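PDB 6VC4: galactose-binding lectin from Arachis hypogaea, which binds galactose-bearing carbohydrates as a homotetrameric legume lectin whose subunits each carry a manganese and a calcium ion. Local coordinates for residues N38-V43 with G210-R215; V120-Y125 with D136-D141; D83-F88 with Q216-R221. One frame throughout, in Å; residues are numbered along the deposited sequence.

Along the chain, the loop 38-43, which leads into strand 43-53, is the first half of contact 1; it meets 210-215 after 166 intervening residues. Next comes 83-88, the start of strand 84-91, whose partner 216-221 directly follows 210-215, so contacts 1 and 3 cross. Contact 2 closes a short loop of ten residues between 120-125 and 136-141 and is nested inside both larger loops. Contact 2 pairs neighbouring strands of the seven-stranded sheet, contact 3 joins that sheet to the one containing strand 217-229, and contact 1 binds together two loops at the sugar end. All three reach the bound galactoside; contacts 2 and 3 share a sheet, with strands 84-91 and 117-123 adjacent.

Contact 1: residues N38-V43 with G210-R215; sequences NKVNSV and GSLGGR. With QWG ((2R,3R,4S,5R,6S)-2-(hydroxymethyl)-6-{[(2S,3R,4S,5S,6S)-3,4,5-trihydroxy-6-({[(1-{[(2R,3S,4S,5R,6S)-3,4,5-trihydroxy-6-methoxytetrahydro-2H-pyran-2-yl]methyl}-1H-1,2,3-triazol-4-yl)methyl]sulfanyl}methyl)tetrahydro-2H-pyran-2-yl]sulfanyl}tetrahydro-2H-pyran-3,4,5-triol (non-preferred name)), chain E.
Asn41 and Val40 pack against Ser211 and Leu212 where two loops of the legume lectin fold meet beside the sugar site; the first loop makes a type II beta turn from Lys39 to Ser42. One direct backbone hydrogen bond joins them, from Gly210 N to Ser42 O at 2.9 Å. Next to it, the CA-H of Asn41 points at the carbonyl oxygen of Gly210. A water makes one bridge with three bonds, accepting from Ser42 N and donating to Lys39 O on one side and to Ser211 O on the other.

The apolar contact is made by Val40 CG1, anti to the backbone N (chi1 177°), alongside Leu212 CB at 3.8 Å; CG2 packs against the guanidinium NH2 of Arg215. The extended arginine chain carries its guanidinium to Lys39 O, which sits over the centre of one face, while NE donates to Leu212 O and NH1 to Leu37 O.

Ser211, small and polar, faces the ligand. Its OG accepts from Gly214 N at 3.0 Å in an ST motif. Ser211 OG also lies 2.7 Å from QWG O4, on the galactoside. Asn41 ND2 lies 3.3 Å from Ser211 CA and donates to a second water, which Leu212 N also reaches weakly.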
loop_
_atom_site.group_PDB
_atom_site.type_symbol
_atom_site.label_atom_id
_atom_site.label_comp_id
_atom_site.label_asym_id
_atom_site.label_seq_id
_atom_site.Cartn_x
_atom_site.Cartn_y
_atom_site.Cartn_z
ATOM N N ASN A 38 -24.716 -18.017 -23.862
ATOM C CA ASN A 38 -25.218 -18.965 -24.865
ATOM C C ASN A 38 -25.047 -20.449 -24.468
ATOM O O ASN A 38 -25.412 -21.330 -25.250
ATOM C CB ASN A 38 -24.551 -18.686 -26.208
ATOM C CG ASN A 38 -25.003 -17.365 -26.765
ATOM O OD1 ASN A 38 -26.107 -17.243 -27.316
ATOM N ND2 ASN A 38 -24.211 -16.328 -26.544
ATOM N N LYS A 39 -24.603 -20.726 -23.219
ATOM C CA LYS A 39 -24.388 -22.086 -22.728
ATOM C C LYS A 39 -25.414 -22.490 -21.672
ATOM O O LYS A 39 -25.736 -21.694 -20.783
ATOM C CB LYS A 39 -22.972 -22.188 -22.137
ATOM C CG LYS A 39 -22.247 -23.477 -22.459
ATOM C CD LYS A 39 -20.822 -23.485 -21.928
ATOM C CE LYS A 39 -20.579 -24.747 -21.141
ATOM N NZ LYS A 39 -19.150 -24.940 -20.803
ATOM N N VAL A 40 -25.914 -23.748 -21.760
ATOM C CA VAL A 40 -26.835 -24.315 -20.765
ATOM C C VAL A 40 -26.002 -24.673 -19.517
ATOM O O VAL A 40 -24.888 -25.187 -19.664
ATOM C CB VAL A 40 -27.607 -25.549 -21.320
ATOM C CG1 VAL A 40 -28.511 -26.176 -20.259
ATOM C CG2 VAL A 40 -28.413 -25.180 -22.558
ATOM N N ASN A 41 -26.523 -24.369 -18.301
ATOM C CA ASN A 41 -25.875 -24.670 -17.014
ATOM C C ASN A 41 -24.438 -24.109 -16.965
ATOM O O ASN A 41 -23.520 -24.783 -16.494
ATOM C CB ASN A 41 -25.892 -26.202 -16.733
ATOM C CG ASN A 41 -27.251 -26.846 -16.607
ATOM O OD1 ASN A 41 -27.391 -28.072 -16.565
ATOM N ND2 ASN A 41 -28.283 -26.059 -16.475
ATOM N N SER A 42 -24.246 -22.886 -17.496
ATOM C CA SER A 42 -22.939 -22.230 -17.527
ATOM C C SER A 42 -22.391 -21.990 -16.125
ATOM O O SER A 42 -23.142 -21.604 -15.233
ATOM C CB SER A 42 -23.008 -20.900 -18.270
ATOM O OG SER A 42 -21.754 -20.242 -18.220
ATOM N N VAL A 43 -21.097 -22.290 -15.930
ATOM C CA VAL A 43 -20.380 -22.082 -14.669
ATOM C C VAL A 43 -19.024 -21.457 -14.998
ATOM O O VAL A 43 -18.261 -22.004 -15.792
ATOM C CB VAL A 43 -20.198 -23.359 -13.786
ATOM C CG1 VAL A 43 -19.373 -23.049 -12.534
ATOM C CG2 VAL A 43 -21.528 -23.986 -13.399
ATOM N N GLY A 210 -25.578 -20.339 -14.176
ATOM C CA GLY A 210 -26.901 -20.218 -14.757
ATOM C C GLY A 210 -27.403 -21.600 -15.097
ATOM O O GLY A 210 -26.669 -22.579 -14.948
ATOM N N SER A 211 -28.653 -21.692 -15.537
ATOM C CA SER A 211 -29.273 -22.944 -15.967
ATOM C C SER A 211 -29.698 -22.839 -17.474
ATOM O O SER A 211 -29.149 -22.012 -18.199
ATOM C CB SER A 211 -30.460 -23.263 -15.070
ATOM O OG SER A 211 -31.410 -22.219 -15.183
ATOM N N LEU A 212 -30.666 -23.643 -17.930
ATOM C CA LEU A 212 -31.175 -23.549 -19.302
ATOM C C LEU A 212 -31.967 -22.246 -19.448
ATOM O O LEU A 212 -31.655 -21.443 -20.333
ATOM C CB LEU A 212 -32.036 -24.785 -19.678
ATOM C CG LEU A 212 -32.438 -24.895 -21.188
ATOM C CD1 LEU A 212 -32.387 -26.357 -21.680
ATOM C CD2 LEU A 212 -33.842 -24.377 -21.409
ATOM N N GLY A 213 -32.963 -22.065 -18.572
ATOM C CA GLY A 213 -33.842 -20.897 -18.552
ATOM C C GLY A 213 -33.373 -19.685 -17.760
ATOM O O GLY A 213 -33.811 -18.560 -18.041
ATOM N N GLY A 214 -32.489 -19.909 -16.783
ATOM C CA GLY A 214 -31.946 -18.855 -15.933
ATOM C C GLY A 214 -30.554 -18.423 -16.314
ATOM O O GLY A 214 -29.602 -19.179 -16.138
ATOM N N ARG A 215 -30.437 -17.231 -16.905
ATOM C CA ARG A 215 -29.172 -16.649 -17.369
ATOM C C ARG A 215 -29.186 -15.140 -17.172
ATOM O O ARG A 215 -30.218 -14.501 -17.365
ATOM C CB ARG A 215 -28.945 -16.961 -18.888
ATOM C CG ARG A 215 -29.033 -18.442 -19.249
ATOM C CD ARG A 215 -28.618 -18.756 -20.657
ATOM N NE ARG A 215 -29.124 -20.070 -21.057
ATOM C CZ ARG A 215 -28.993 -20.587 -22.276
ATOM N NH1 ARG A 215 -28.352 -19.915 -23.223
ATOM N NH2 ARG A 215 -29.483 -21.786 -22.549
HETATM C C4 QWG E . -32.776 -21.162 -11.914
HETATM C C3 QWG E . -32.593 -22.395 -11.032
HETATM C C5 QWG E . -34.108 -21.264 -12.658
HETATM C C1 QWG E . -34.060 -23.647 -12.681
HETATM C C2 QWG E . -32.779 -23.674 -11.840
HETATM C C6 QWG E . -34.382 -20.099 -13.583
HETATM C C10 QWG E . -38.149 -26.969 -14.872
HETATM C C9 QWG E . -37.434 -26.153 -15.938
HETATM C C11 QWG E . -37.907 -26.408 -13.466
HETATM C C7 QWG E . -35.855 -25.311 -14.261
HETATM C C8 QWG E . -35.962 -26.067 -15.588
HETATM O O5 QWG E . -34.125 -22.457 -13.458
HETATM O O2 QWG E . -32.771 -24.813 -10.987
HETATM O O3 QWG E . -31.298 -22.396 -10.448
HETATM O O4 QWG E . -31.683 -21.024 -12.825
HETATM O O6 QWG E . -35.769 -19.928 -13.867
HETATM O O11 QWG E . -36.529 -26.035 -13.236
HETATM O O8 QWG E . -35.216 -25.441 -16.626
HETATM O O9 QWG E . -37.595 -26.761 -17.218
HETATM O O10 QWG E . -39.543 -27.006 -15.179
HETATM S S1 QWG E . -34.123 -25.083 -13.777
HETATM O O HOH W 1 -26.499 -21.365 -18.155
HETATM O O HOH W 2 -31.023 -26.469 -16.234
#

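Contact 2: residues V120-Y125 with D136-D141; sequences VEFDTY and DHVGID. With MN (manganese (II) ion), chain F; CA (calcium ion), chain G; QWG ((2R,3R,4S,5R,6S)-2-(hydroxymethyl)-6-{[(2S,3R,4S,5S,6S)-3,4,5-trihydroxy-6-({[(1-{[(2R,3S,4S,5R,6S)-3,4,5-trihydroxy-6-methoxytetrahydro-2H-pyran-2-yl]methyl}-1H-1,2,3-triazol-4-yl)methyl]sulfanyl}methyl)tetrahydro-2H-pyran-2-yl]sulfanyl}tetrahydro-2H-pyran-3,4,5-triol (non-preferred name)), chain E.
Glu121 and His137 both set CG between backbone N and carbonyl carbon (chi1 57° and 55°), which swings carboxylate and imidazole together over the same face of the sheet. Asp123 joins them there with its CG anti to N (chi1 -164°). The manganese is held by Glu121 OE2, Asp123 OD2 and His137 NE2, with two waters and Asp132; His137 ND1 bonds the carbonyl oxygen of Thr135, which helps fix the ring's rotation. Asp123 OD2 also bridges to the calcium, which Asp123 OD1, the carbonyl oxygen of Tyr125, Asn127, Asp132 and two waters complete. This is the paired metal site of legume lectins.

The frame is antiparallel: Glu121 with Gly139 and Asp123 with His137 are hydrogen-bonded pairs. Gly139 lacks a side chain just where the Glu121 carboxylate lies. Asp123 CB packs over one face of the His137 ring, 3.6 Å from its centroid. On the other face of the sheet, Val138 touches Val120 and Phe122.

An Asx turn from Tyr125 N to Asp123 OD1 shapes the strand's exit, and one face of the Tyr125 ring lies against the galactoside. Ser147 bonds Asp141 OD1, and a manganese-bound water donates to Glu121 OE1. Glu121 OE1 is 2.8 Å from Asp141 OD2, so one acid probably holds a proton and donates it to the other.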
loop_
_atom_site.group_PDB
_atom_site.type_symbol
_atom_site.label_atom_id
_atom_site.label_comp_id
_atom_site.label_asym_id
_atom_site.label_seq_id
_atom_site.Cartn_x
_atom_site.Cartn_y
_atom_site.Cartn_z
ATOM N N VAL A 120 -19.863 -16.060 0.619
ATOM C CA VAL A 120 -20.822 -14.964 0.706
ATOM C C VAL A 120 -21.528 -14.910 -0.665
ATOM O O VAL A 120 -20.929 -14.500 -1.662
ATOM C CB VAL A 120 -20.218 -13.586 1.120
ATOM C CG1 VAL A 120 -21.314 -12.530 1.250
ATOM C CG2 VAL A 120 -19.412 -13.688 2.405
ATOM N N GLU A 121 -22.781 -15.371 -0.708
ATOM C CA GLU A 121 -23.547 -15.422 -1.951
ATOM C C GLU A 121 -24.498 -14.226 -2.088
ATOM O O GLU A 121 -25.058 -13.728 -1.100
ATOM C CB GLU A 121 -24.334 -16.737 -2.061
ATOM C CG GLU A 121 -25.266 -16.946 -0.878
ATOM C CD GLU A 121 -26.387 -17.924 -1.130
ATOM O OE1 GLU A 121 -26.083 -19.121 -1.304
ATOM O OE2 GLU A 121 -27.567 -17.512 -1.065
ATOM N N PHE A 122 -24.634 -13.778 -3.336
ATOM C CA PHE A 122 -25.502 -12.701 -3.825
ATOM C C PHE A 122 -26.489 -13.409 -4.774
ATOM O O PHE A 122 -26.300 -13.457 -5.983
ATOM C CB PHE A 122 -24.639 -11.604 -4.493
ATOM C CG PHE A 122 -23.608 -11.062 -3.534
ATOM C CD1 PHE A 122 -23.915 -10.007 -2.683
ATOM C CD2 PHE A 122 -22.348 -11.648 -3.432
ATOM C CE1 PHE A 122 -22.974 -9.537 -1.755
ATOM C CE2 PHE A 122 -21.412 -11.181 -2.493
ATOM C CZ PHE A 122 -21.740 -10.141 -1.656
ATOM N N ASP A 123 -27.474 -14.060 -4.167
ATOM C CA ASP A 123 -28.422 -14.967 -4.781
ATOM C C ASP A 123 -29.683 -14.302 -5.346
ATOM O O ASP A 123 -30.498 -13.783 -4.589
ATOM C CB ASP A 123 -28.807 -16.006 -3.730
ATOM C CG ASP A 123 -29.468 -17.226 -4.322
ATOM O OD1 ASP A 123 -29.801 -17.195 -5.520
ATOM O OD2 ASP A 123 -29.571 -18.233 -3.622
ATOM N N THR A 124 -29.896 -14.448 -6.690
ATOM C CA THR A 124 -31.005 -13.801 -7.404
ATOM C C THR A 124 -32.138 -14.742 -7.856
ATOM O O THR A 124 -32.981 -14.331 -8.661
ATOM C CB THR A 124 -30.454 -13.030 -8.609
ATOM O OG1 THR A 124 -30.124 -13.931 -9.668
ATOM C CG2 THR A 124 -29.244 -12.168 -8.239
ATOM N N TYR A 125 -32.209 -15.959 -7.300
ATOM C CA TYR A 125 -33.262 -16.930 -7.670
ATOM C C TYR A 125 -33.520 -17.851 -6.487
ATOM O O TYR A 125 -32.582 -18.425 -5.937
ATOM C CB TYR A 125 -32.916 -17.741 -8.947
ATOM C CG TYR A 125 -34.032 -18.699 -9.323
ATOM C CD1 TYR A 125 -35.095 -18.281 -10.116
ATOM C CD2 TYR A 125 -34.098 -19.974 -8.769
ATOM C CE1 TYR A 125 -36.181 -19.117 -10.369
ATOM C CE2 TYR A 125 -35.207 -20.789 -8.956
ATOM C CZ TYR A 125 -36.232 -20.373 -9.788
ATOM O OH TYR A 125 -37.293 -21.203 -10.050
ATOM N N ASP A 136 -34.595 -12.052 -3.401
ATOM C CA ASP A 136 -33.138 -11.903 -3.569
ATOM C C ASP A 136 -32.497 -11.778 -2.197
ATOM O O ASP A 136 -33.129 -11.236 -1.266
ATOM C CB ASP A 136 -32.779 -10.672 -4.422
ATOM C CG ASP A 136 -33.274 -10.697 -5.861
ATOM O OD1 ASP A 136 -33.757 -11.765 -6.311
ATOM O OD2 ASP A 136 -33.136 -9.660 -6.549
ATOM N N HIS A 137 -31.282 -12.330 -2.029
ATOM C CA HIS A 137 -30.670 -12.308 -0.707
ATOM C C HIS A 137 -29.164 -12.466 -0.718
ATOM O O HIS A 137 -28.575 -13.027 -1.643
ATOM C CB HIS A 137 -31.270 -13.432 0.175
ATOM C CG HIS A 137 -31.162 -14.796 -0.435
ATOM N ND1 HIS A 137 -32.012 -15.214 -1.471
ATOM C CD2 HIS A 137 -30.292 -15.793 -0.159
ATOM C CE1 HIS A 137 -31.645 -16.451 -1.752
ATOM N NE2 HIS A 137 -30.602 -16.834 -1.005
ATOM N N VAL A 138 -28.562 -12.016 0.375
ATOM C CA VAL A 138 -27.151 -12.201 0.642
ATOM C C VAL A 138 -27.113 -13.311 1.670
ATOM O O VAL A 138 -27.901 -13.298 2.603
ATOM C CB VAL A 138 -26.412 -10.912 1.076
ATOM C CG1 VAL A 138 -24.924 -11.191 1.302
ATOM C CG2 VAL A 138 -26.591 -9.794 0.054
ATOM N N GLY A 139 -26.280 -14.303 1.439
ATOM C CA GLY A 139 -26.181 -15.432 2.346
ATOM C C GLY A 139 -24.754 -15.720 2.751
ATOM O O GLY A 139 -23.825 -15.370 2.028
ATOM N N ILE A 140 -24.582 -16.331 3.933
ATOM C CA ILE A 140 -23.307 -16.797 4.460
ATOM C C ILE A 140 -23.425 -18.306 4.393
ATOM O O ILE A 140 -24.393 -18.875 4.915
ATOM C CB ILE A 140 -22.916 -16.205 5.850
ATOM C CG1 ILE A 140 -22.515 -14.707 5.673
ATOM C CG2 ILE A 140 -21.769 -17.027 6.475
ATOM C CD1 ILE A 140 -22.145 -13.881 6.975
ATOM N N ASP A 141 -22.514 -18.931 3.630
ATOM C CA ASP A 141 -22.535 -20.367 3.289
ATOM C C ASP A 141 -21.367 -21.114 3.861
ATOM O O ASP A 141 -20.230 -20.685 3.714
ATOM C CB ASP A 141 -22.510 -20.534 1.760
ATOM C CG ASP A 141 -23.750 -20.055 1.033
ATOM O OD1 ASP A 141 -24.725 -19.650 1.716
ATOM O OD2 ASP A 141 -23.757 -20.106 -0.216
HETATM MN MN MN F . -29.541 -18.511 -1.527
HETATM CA CA CA G . -30.708 -19.535 -5.401
HETATM C C4 QWG E . -32.776 -21.162 -11.914
HETATM C C3 QWG E . -32.593 -22.395 -11.032
HETATM C C5 QWG E . -34.108 -21.264 -12.658
HETATM C C1 QWG E . -34.060 -23.647 -12.681
HETATM C C2 QWG E . -32.779 -23.674 -11.840
HETATM C C6 QWG E . -34.382 -20.099 -13.583
HETATM C C10 QWG E . -38.149 -26.969 -14.872
HETATM C C9 QWG E . -37.434 -26.153 -15.938
HETATM C C11 QWG E . -37.907 -26.408 -13.466
HETATM C C7 QWG E . -35.855 -25.311 -14.261
HETATM C C8 QWG E . -35.962 -26.067 -15.588
HETATM O O5 QWG E . -34.125 -22.457 -13.458
HETATM O O2 QWG E . -32.771 -24.813 -10.987
HETATM O O3 QWG E . -31.298 -22.396 -10.448
HETATM O O4 QWG E . -31.683 -21.024 -12.825
HETATM O O6 QWG E . -35.769 -19.928 -13.867
HETATM O O11 QWG E . -36.529 -26.035 -13.236
HETATM O O8 QWG E . -35.216 -25.441 -16.626
HETATM O O9 QWG E . -37.595 -26.761 -17.218
HETATM O O10 QWG E . -39.543 -27.006 -15.179
HETATM S S1 QWG E . -34.123 -25.083 -13.777
HETATM O O HOH W 3 -28.171 -20.544 -2.038
HETATM O O HOH W 4 -29.667 -18.964 0.656
HETATM O O HOH W 5 -29.841 -19.105 -7.414
HETATM O O HOH W 6 -28.974 -21.149 -4.701
#

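Contact 3: residues D83-F88 with Q216-R221; sequences DGIIFF and QIHLIR. With QWG ((2R,3R,4S,5R,6S)-2-(hydroxymethyl)-6-{[(2S,3R,4S,5S,6S)-3,4,5-trihydroxy-6-({[(1-{[(2R,3S,4S,5R,6S)-3,4,5-trihydroxy-6-methoxytetrahydro-2H-pyran-2-yl]methyl}-1H-1,2,3-triazol-4-yl)methyl]sulfanyl}methyl)tetrahydro-2H-pyran-2-yl]sulfanyl}tetrahydro-2H-pyran-3,4,5-triol (non-preferred name)), chain E.
His218 and Ile85 lie antiparallel alongside one another between the two sheets of the lectin sandwich, whose strands 84-88 and 217-221 run at 32° with axes 7.9 Å apart. With CG anti to its carbonyl carbon (chi1 -59°), His218 sends its ring across the gap to the start of the other strand. There Gly84 N donates to His218 NE2 at 3.2 Å, tilted 24° from the ring plane, while Asp83 N lies at the ring edge. ND1 bonds Thr35, so both ring nitrogens are engaged. Gly84 has a backbone conformation that glycine accepts readily.

Gln216 extends toward the same Asp83-Gly84 backbone. Its CG lies over one face of the His218 ring, toward the rim, and Gln216 OE1, which pairs with Thr124, comes within 3.5 Å of Gly84 N. Deeper in, the contact turns apolar: Ile85 CG1 lies 3.8 Å from His218 CD2, and Ile85 CD1 meets Ile220 CD1 at 4.1 Å, branched side chains filling the core.

Asp83 follows a cis peptide bond, and its side chain leaves the backbone on the side away from 216-221. The carboxylate meets the ligand: Asp83 OD1 accepts from QWG O4 at 2.7 Å and Asp83 OD2 from QWG O3 at 2.6 Å, so one carboxylate reads two adjacent galactoside hydroxyls, while His218 anchors the backbone at the next residue.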
loop_
_atom_site.group_PDB
_atom_site.type_symbol
_atom_site.label_atom_id
_atom_site.label_comp_id
_atom_site.label_asym_id
_atom_site.label_seq_id
_atom_site.Cartn_x
_atom_site.Cartn_y
_atom_site.Cartn_z
ATOM N N ASP A 83 -28.111 -17.054 -11.931
ATOM C CA ASP A 83 -28.521 -17.433 -10.564
ATOM C C ASP A 83 -27.895 -16.620 -9.423
ATOM O O ASP A 83 -28.397 -16.679 -8.301
ATOM C CB ASP A 83 -28.205 -18.898 -10.354
ATOM C CG ASP A 83 -29.315 -19.745 -10.886
ATOM O OD1 ASP A 83 -29.262 -20.116 -12.110
ATOM O OD2 ASP A 83 -30.246 -20.038 -10.112
ATOM N N GLY A 84 -26.780 -15.971 -9.737
ATOM C CA GLY A 84 -26.060 -15.132 -8.783
ATOM C C GLY A 84 -24.566 -15.359 -8.766
ATOM O O GLY A 84 -24.056 -16.136 -9.556
ATOM N N ILE A 85 -23.928 -14.656 -7.848
ATOM C CA ILE A 85 -22.459 -14.658 -7.641
ATOM C C ILE A 85 -22.175 -15.084 -6.197
ATOM O O ILE A 85 -22.915 -14.688 -5.330
ATOM C CB ILE A 85 -21.894 -13.245 -7.904
ATOM C CG1 ILE A 85 -22.232 -12.722 -9.295
ATOM C CG2 ILE A 85 -20.413 -13.167 -7.640
ATOM C CD1 ILE A 85 -21.666 -11.374 -9.586
ATOM N N ILE A 86 -21.123 -15.874 -6.005
ATOM C CA ILE A 86 -20.612 -16.231 -4.662
ATOM C C ILE A 86 -19.120 -15.878 -4.558
ATOM O O ILE A 86 -18.358 -16.197 -5.449
ATOM C CB ILE A 86 -20.910 -17.683 -4.235
ATOM C CG1 ILE A 86 -20.531 -17.897 -2.766
ATOM C CG2 ILE A 86 -20.270 -18.696 -5.159
ATOM C CD1 ILE A 86 -20.868 -19.236 -2.212
ATOM N N PHE A 87 -18.794 -15.152 -3.506
ATOM C CA PHE A 87 -17.403 -14.859 -3.118
ATOM C C PHE A 87 -17.051 -16.012 -2.211
ATOM O O PHE A 87 -17.707 -16.180 -1.178
ATOM C CB PHE A 87 -17.247 -13.484 -2.444
ATOM C CG PHE A 87 -15.935 -13.323 -1.703
ATOM C CD1 PHE A 87 -14.731 -13.258 -2.394
ATOM C CD2 PHE A 87 -15.902 -13.293 -0.306
ATOM C CE1 PHE A 87 -13.512 -13.124 -1.701
ATOM C CE2 PHE A 87 -14.681 -13.180 0.381
ATOM C CZ PHE A 87 -13.498 -13.091 -0.324
ATOM N N PHE A 88 -16.072 -16.835 -2.598
ATOM C CA PHE A 88 -15.837 -18.054 -1.815
ATOM C C PHE A 88 -14.369 -18.297 -1.488
ATOM O O PHE A 88 -13.469 -17.654 -2.023
ATOM C CB PHE A 88 -16.435 -19.290 -2.543
ATOM C CG PHE A 88 -15.687 -19.793 -3.783
ATOM C CD1 PHE A 88 -15.708 -19.070 -4.972
ATOM C CD2 PHE A 88 -14.967 -20.976 -3.746
ATOM C CE1 PHE A 88 -15.010 -19.521 -6.097
ATOM C CE2 PHE A 88 -14.311 -21.461 -4.894
ATOM C CZ PHE A 88 -14.343 -20.731 -6.061
ATOM N N GLN A 216 -28.041 -14.575 -16.842
ATOM C CA GLN A 216 -27.841 -13.126 -16.724
ATOM C C GLN A 216 -26.368 -12.820 -16.857
ATOM O O GLN A 216 -25.538 -13.722 -16.746
ATOM C CB GLN A 216 -28.418 -12.567 -15.394
ATOM C CG GLN A 216 -27.649 -12.989 -14.152
ATOM C CD GLN A 216 -28.383 -12.800 -12.850
ATOM O OE1 GLN A 216 -28.117 -13.506 -11.872
ATOM N NE2 GLN A 216 -29.281 -11.820 -12.786
ATOM N N ILE A 217 -26.065 -11.551 -17.036
ATOM C CA ILE A 217 -24.647 -11.127 -17.076
ATOM C C ILE A 217 -24.137 -11.031 -15.631
ATOM O O ILE A 217 -24.777 -10.366 -14.854
ATOM C CB ILE A 217 -24.532 -9.784 -17.809
ATOM C CG1 ILE A 217 -24.874 -9.931 -19.293
ATOM C CG2 ILE A 217 -23.162 -9.200 -17.594
ATOM C CD1 ILE A 217 -25.119 -8.642 -20.007
ATOM N N HIS A 218 -23.054 -11.740 -15.310
ATOM C CA HIS A 218 -22.396 -11.689 -13.975
ATOM C C HIS A 218 -21.006 -11.074 -14.174
ATOM O O HIS A 218 -20.196 -11.705 -14.800
ATOM C CB HIS A 218 -22.298 -13.082 -13.355
ATOM C CG HIS A 218 -23.575 -13.816 -13.145
ATOM N ND1 HIS A 218 -24.036 -14.747 -14.005
ATOM C CD2 HIS A 218 -24.446 -13.828 -12.123
ATOM C CE1 HIS A 218 -25.134 -15.274 -13.545
ATOM N NE2 HIS A 218 -25.385 -14.753 -12.406
ATOM N N LEU A 219 -20.746 -9.912 -13.599
ATOM C CA LEU A 219 -19.468 -9.194 -13.824
ATOM C C LEU A 219 -18.736 -8.909 -12.515
ATOM O O LEU A 219 -19.375 -8.479 -11.615
ATOM C CB LEU A 219 -19.759 -7.842 -14.483
ATOM C CG LEU A 219 -20.307 -7.867 -15.903
ATOM C CD1 LEU A 219 -20.642 -6.463 -16.358
ATOM C CD2 LEU A 219 -19.304 -8.506 -16.835
ATOM N N ILE A 220 -17.436 -9.165 -12.484
ATOM C CA ILE A 220 -16.557 -8.743 -11.366
ATOM C C ILE A 220 -15.777 -7.543 -11.912
ATOM O O ILE A 220 -15.140 -7.687 -12.943
ATOM C CB ILE A 220 -15.640 -9.870 -10.862
ATOM C CG1 ILE A 220 -16.419 -11.123 -10.467
ATOM C CG2 ILE A 220 -14.762 -9.357 -9.737
ATOM C CD1 ILE A 220 -17.589 -10.881 -9.578
ATOM N N ARG A 221 -15.897 -6.402 -11.247
ATOM C CA ARG A 221 -15.285 -5.142 -11.727
ATOM C C ARG A 221 -13.968 -4.829 -11.026
ATOM O O ARG A 221 -13.087 -4.347 -11.677
ATOM C CB ARG A 221 -16.314 -4.030 -11.577
ATOM C CG ARG A 221 -17.552 -4.301 -12.407
ATOM C CD ARG A 221 -18.745 -3.473 -12.038
ATOM N NE ARG A 221 -18.333 -2.099 -11.993
ATOM C CZ ARG A 221 -18.271 -1.338 -13.055
ATOM N NH1 ARG A 221 -18.609 -1.838 -14.230
ATOM N NH2 ARG A 221 -17.877 -0.093 -12.943
HETATM C C4 QWG E . -32.776 -21.162 -11.914
HETATM C C3 QWG E . -32.593 -22.395 -11.032
HETATM C C5 QWG E . -34.108 -21.264 -12.658
HETATM C C1 QWG E . -34.060 -23.647 -12.681
HETATM C C2 QWG E . -32.779 -23.674 -11.840
HETATM C C6 QWG E . -34.382 -20.099 -13.583
HETATM C C10 QWG E . -38.149 -26.969 -14.872
HETATM C C9 QWG E . -37.434 -26.153 -15.938
HETATM C C11 QWG E . -37.907 -26.408 -13.466
HETATM C C7 QWG E . -35.855 -25.311 -14.261
HETATM C C8 QWG E . -35.962 -26.067 -15.588
HETATM O O5 QWG E . -34.125 -22.457 -13.458
HETATM O O2 QWG E . -32.771 -24.813 -10.987
HETATM O O3 QWG E . -31.298 -22.396 -10.448
HETATM O O4 QWG E . -31.683 -21.024 -12.825
HETATM O O6 QWG E . -35.769 -19.928 -13.867
HETATM O O11 QWG E . -36.529 -26.035 -13.236
HETATM O O8 QWG E . -35.216 -25.441 -16.626
HETATM O O9 QWG E . -37.595 -26.761 -17.218
HETATM O O10 QWG E . -39.543 -27.006 -15.179
HETATM S S1 QWG E . -34.123 -25.083 -13.777
#